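PDB 7NH2: zinc finger (CCCH type) motif-containing protein from Toxoplasma gondii, which probably reads N6-methyladenosine in messenger RNA through its YTH domain, the part present here, and also carries a CCCH zinc-finger region. Local coordinates for residues A[35-40]-A[89-94]. Sequence-based numbering, arbitrary orientation.
Sequences VWATSK and PVQLRL. With OYK (~{N},9-dimethylpurin-6-amine), chain C.
Leu94 turns its CG anti to its own carbonyl carbon (chi1 -55°), which lets both methyl branches reach the bound N,9-dimethylpurin-6-amine; its CB, placed by the backbone, packs 3.4 Å from Thr38 O. From residues 35-40, Trp36 comes to the same ligand with its indole swung anti to the backbone N (chi1 -165°). The example shows a methylated base held between apolar side chains while a backbone carbonyl takes the N-H of its methylamino group. Leu94 CD2 lies 3.5 Å from C05 at the ring fusion of the purine, while CD1 packs at 3.7 Å against C07, the carbon bearing the methylamino group. CD1 also meets the methyl of Ala37, so this leucine ties the two segments together as it lines the pocket. The ligand's N08 sits 3.5 Å above the Trp36 ring plane, offset toward the rim, and the N-methyl carbon C09 rests against the six-membered part of the indole. The same N08 donates to Ala37 O at 2.8 Å, a weak bond with an N-H...O angle of only 127°. Val90 CG2 touches C11 and also sits over the centre of one face of the Arg93 guanidinium. Beyond the ligand, a water bridges the segments, accepting from Lys40 N and donating to Arg93 O, and Lys40 CE lies 3.4 Å from Leu94 O. Ser39, the N-cap of helix 40-52, holds Asn42 N with its hydroxyl, and Thr38 pairs through its backbone with Gly95. Trp36 thus supplies one aromatic wall and Leu94 an apolar one, with Trp87, which meets Trp36 and Ala37, probably a further wall, as in the aromatic cage by which YTH domains recognise N6-methyladenosine, occupied here by a small methylated-base analogue.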
ATOM      1  N   VAL A  35      -0.584   6.667  -8.729  1.00  5.13           N
ATOM      2  CA  VAL A  35      -1.722   7.243  -8.034  1.00  6.36           C
ATOM      3  C   VAL A  35      -2.375   6.172  -7.174  1.00  6.12           C
ATOM      4  O   VAL A  35      -2.357   4.985  -7.509  1.00  4.98           O
ATOM      5  CB  VAL A  35      -2.716   7.836  -9.062  1.00  7.14           C
ATOM      6  CG1 VAL A  35      -3.270   6.753  -9.981  1.00  6.00           C
ATOM      7  CG2 VAL A  35      -3.827   8.606  -8.338  1.00  6.00           C
ATOM      8  N   TRP A  36      -2.963   6.604  -6.058  1.00  5.06           N
ATOM      9  CA  TRP A  36      -3.777   5.724  -5.228  1.00  5.91           C
ATOM     10  C   TRP A  36      -4.903   6.538  -4.606  1.00  5.88           C
ATOM     11  O   TRP A  36      -4.882   7.774  -4.613  1.00  6.33           O
ATOM     12  CB  TRP A  36      -2.937   5.009  -4.145  1.00  5.32           C
ATOM     13  CG  TRP A  36      -3.682   3.847  -3.519  1.00  4.80           C
ATOM     14  CD1 TRP A  36      -4.102   3.741  -2.229  1.00  4.65           C
ATOM     15  CD2 TRP A  36      -4.118   2.660  -4.187  1.00  4.88           C
ATOM     16  NE1 TRP A  36      -4.774   2.546  -2.045  1.00  5.10           N
ATOM     17  CE2 TRP A  36      -4.789   1.864  -3.233  1.00  4.61           C
ATOM     18  CE3 TRP A  36      -3.983   2.182  -5.496  1.00  6.05           C
ATOM     19  CZ2 TRP A  36      -5.338   0.626  -3.553  1.00  6.61           C
ATOM     20  CZ3 TRP A  36      -4.535   0.952  -5.814  1.00  6.35           C
ATOM     21  CH2 TRP A  36      -5.199   0.191  -4.844  1.00  6.82           C
ATOM     22  N   ALA A  37      -5.906   5.834  -4.090  1.00  5.76           N
ATOM     23  CA  ALA A  37      -6.901   6.421  -3.202  1.00  6.42           C
ATOM     24  C   ALA A  37      -7.360   5.331  -2.250  1.00  6.49           C
ATOM     25  O   ALA A  37      -7.257   4.144  -2.555  1.00  6.57           O
ATOM     26  CB  ALA A  37      -8.097   7.015  -3.959  1.00  6.86           C
ATOM     27  N   THR A  38      -7.852   5.741  -1.080  1.00  6.24           N
ATOM     28  CA  THR A  38      -8.300   4.792  -0.070  1.00  6.90           C
ATOM     29  C   THR A  38      -9.601   5.310   0.541  1.00  8.02           C
ATOM     30  O   THR A  38     -10.114   6.365   0.150  1.00  8.32           O
ATOM     31  CB  THR A  38      -7.174   4.518   0.943  1.00  6.65           C
ATOM     32  OG1 THR A  38      -7.575   3.483   1.844  1.00  6.65           O
ATOM     33  CG2 THR A  38      -6.804   5.780   1.723  1.00  6.81           C
ATOM     34  N   SER A  39     -10.154   4.545   1.483  1.00  8.44           N
ATOM     35  CA  SER A  39     -11.372   4.951   2.173  1.00  9.12           C
ATOM     36  C   SER A  39     -11.162   6.295   2.863  1.00 10.31           C
ATOM     37  O   SER A  39     -10.035   6.723   3.119  1.00  9.33           O
ATOM     38  CB  SER A  39     -11.746   3.919   3.233  1.00 10.41           C
ATOM     39  OG  SER A  39     -10.825   4.012   4.312  1.00 13.24           O
ATOM     40  N   LYS A  40     -12.275   6.957   3.183  1.00 11.38           N
ATOM     41  CA  LYS A  40     -12.175   8.281   3.787  1.00 11.41           C
ATOM     42  C   LYS A  40     -11.455   8.230   5.133  1.00 11.77           C
ATOM     43  O   LYS A  40     -10.637   9.106   5.439  1.00 13.10           O
ATOM     44  CB  LYS A  40     -13.561   8.918   3.890  1.00 14.47           C
ATOM     45  CG  LYS A  40     -13.985   9.592   2.586  1.00 18.78           C
ATOM     46  CD  LYS A  40     -15.498   9.650   2.430  1.00 25.55           C
ATOM     47  CE  LYS A  40     -15.894   9.856   0.970  1.00 30.20           C
ATOM     48  NZ  LYS A  40     -16.995  10.851   0.812  1.00 39.08           N
ATOM     49  N   PRO A  89     -16.814   4.796 -10.784  1.00 12.58           N
ATOM     50  CA  PRO A  89     -17.786   5.228  -9.764  1.00 13.92           C
ATOM     51  C   PRO A  89     -17.373   4.968  -8.330  1.00 12.83           C
ATOM     52  O   PRO A  89     -17.842   5.677  -7.432  1.00 13.53           O
ATOM     53  CB  PRO A  89     -19.050   4.438 -10.129  1.00 18.17           C
ATOM     54  CG  PRO A  89     -18.903   4.148 -11.579  1.00 19.81           C
ATOM     55  CD  PRO A  89     -17.434   3.979 -11.840  1.00 16.72           C
ATOM     56  N   VAL A  90     -16.516   3.977  -8.072  1.00 12.96           N
ATOM     57  CA  VAL A  90     -16.035   3.768  -6.713  1.00 13.05           C
ATOM     58  C   VAL A  90     -15.355   5.007  -6.132  1.00 11.43           C
ATOM     59  O   VAL A  90     -15.290   5.152  -4.909  1.00 10.97           O
ATOM     60  CB  VAL A  90     -15.147   2.507  -6.642  1.00 12.39           C
ATOM     61  CG1 VAL A  90     -13.783   2.787  -7.236  1.00 12.22           C
ATOM     62  CG2 VAL A  90     -15.022   2.022  -5.198  1.00 14.59           C
ATOM     63  N   GLN A  91     -14.856   5.914  -6.986  1.00 10.92           N
ATOM     64  CA  GLN A  91     -14.304   7.176  -6.505  1.00 10.75           C
ATOM     65  C   GLN A  91     -15.256   7.867  -5.535  1.00 11.71           C
ATOM     66  O   GLN A  91     -14.817   8.553  -4.606  1.00 11.61           O
ATOM     67  CB  GLN A  91     -14.018   8.091  -7.705  1.00 10.02           C
ATOM     68  CG  GLN A  91     -13.229   9.349  -7.369  1.00 10.66           C
ATOM     69  CD  GLN A  91     -11.731   9.126  -7.401  1.00  9.15           C
ATOM     70  OE1 GLN A  91     -11.151   8.930  -8.458  1.00  9.68           O
ATOM     71  NE2 GLN A  91     -11.105   9.177  -6.240  1.00 10.63           N
ATOM     72  N   LEU A  92     -16.566   7.683  -5.731  1.00 10.82           N
ATOM     73  CA  LEU A  92     -17.568   8.332  -4.892  1.00 14.14           C
ATOM     74  C   LEU A  92     -17.527   7.870  -3.438  1.00 14.66           C
ATOM     75  O   LEU A  92     -17.994   8.599  -2.557  1.00 19.61           O
ATOM     76  CB  LEU A  92     -18.966   8.105  -5.485  1.00 14.04           C
ATOM     77  CG  LEU A  92     -19.231   8.838  -6.801  1.00 15.34           C
ATOM     78  CD1 LEU A  92     -20.433   8.240  -7.543  1.00 13.63           C
ATOM     79  CD2 LEU A  92     -19.438  10.319  -6.526  1.00 15.63           C
ATOM     80  N   ARG A  93     -16.981   6.690  -3.149  1.00 14.92           N
ATOM     81  CA  ARG A  93     -16.870   6.251  -1.762  1.00 16.89           C
ATOM     82  C   ARG A  93     -15.441   6.255  -1.232  1.00 14.73           C
ATOM     83  O   ARG A  93     -15.188   5.686  -0.165  1.00 18.25           O
ATOM     84  CB  ARG A  93     -17.554   4.903  -1.513  1.00 23.20           C
ATOM     85  CG  ARG A  93     -17.303   3.805  -2.532  1.00 27.73           C
ATOM     86  CD  ARG A  93     -18.068   2.547  -2.109  1.00 32.03           C
ATOM     87  NE  ARG A  93     -18.007   1.467  -3.090  1.00 35.43           N
ATOM     88  CZ  ARG A  93     -17.235   0.390  -2.969  1.00 37.30           C
ATOM     89  NH1 ARG A  93     -16.449   0.251  -1.908  1.00 32.14           N
ATOM     90  NH2 ARG A  93     -17.247  -0.548  -3.909  1.00 30.96           N
ATOM     91  N   LEU A  94     -14.508   6.888  -1.936  1.00 10.80           N
ATOM     92  CA  LEU A  94     -13.123   6.988  -1.493  1.00 11.07           C
ATOM     93  C   LEU A  94     -12.782   8.436  -1.170  1.00 11.01           C
ATOM     94  O   LEU A  94     -13.540   9.362  -1.476  1.00 12.32           O
ATOM     95  CB  LEU A  94     -12.182   6.454  -2.578  1.00 10.45           C
ATOM     96  CG  LEU A  94     -12.471   5.028  -3.040  1.00 12.67           C
ATOM     97  CD1 LEU A  94     -11.618   4.647  -4.248  1.00 12.85           C
ATOM     98  CD2 LEU A  94     -12.254   4.043  -1.893  1.00 15.62           C
TER
HETATM   99  N12 OYK C 602     -12.082   0.361  -3.036  0.81 12.04           N
HETATM  100  C01 OYK C 602     -12.333   0.021   0.075  0.81 15.77           C
HETATM  101  C03 OYK C 602     -10.108   1.080  -0.193  0.81  9.16           C
HETATM  102  C05 OYK C 602     -11.208   0.701  -2.048  0.81 11.40           C
HETATM  103  C06 OYK C 602     -10.006   1.281  -2.374  0.81  9.03           C
HETATM  104  C07 OYK C 602      -9.737   1.506  -3.742  0.81 10.61           C
HETATM  105  C09 OYK C 602      -8.209   2.541  -5.489  0.81  7.40           C
HETATM  106  C11 OYK C 602     -11.796   0.583  -4.306  0.81 10.47           C
HETATM  107  N02 OYK C 602     -11.238   0.590  -0.690  0.81 11.45           N
HETATM  108  N04 OYK C 602      -9.343   1.511  -1.198  0.81  9.79           N
HETATM  109  N08 OYK C 602      -8.494   2.131  -4.125  0.81  9.22           N
HETATM  110  N10 OYK C 602     -10.641   1.151  -4.651  0.81  9.81           N
HETATM  111  O   HOH W   1     -14.721   5.824   2.274  1.00 30.00           O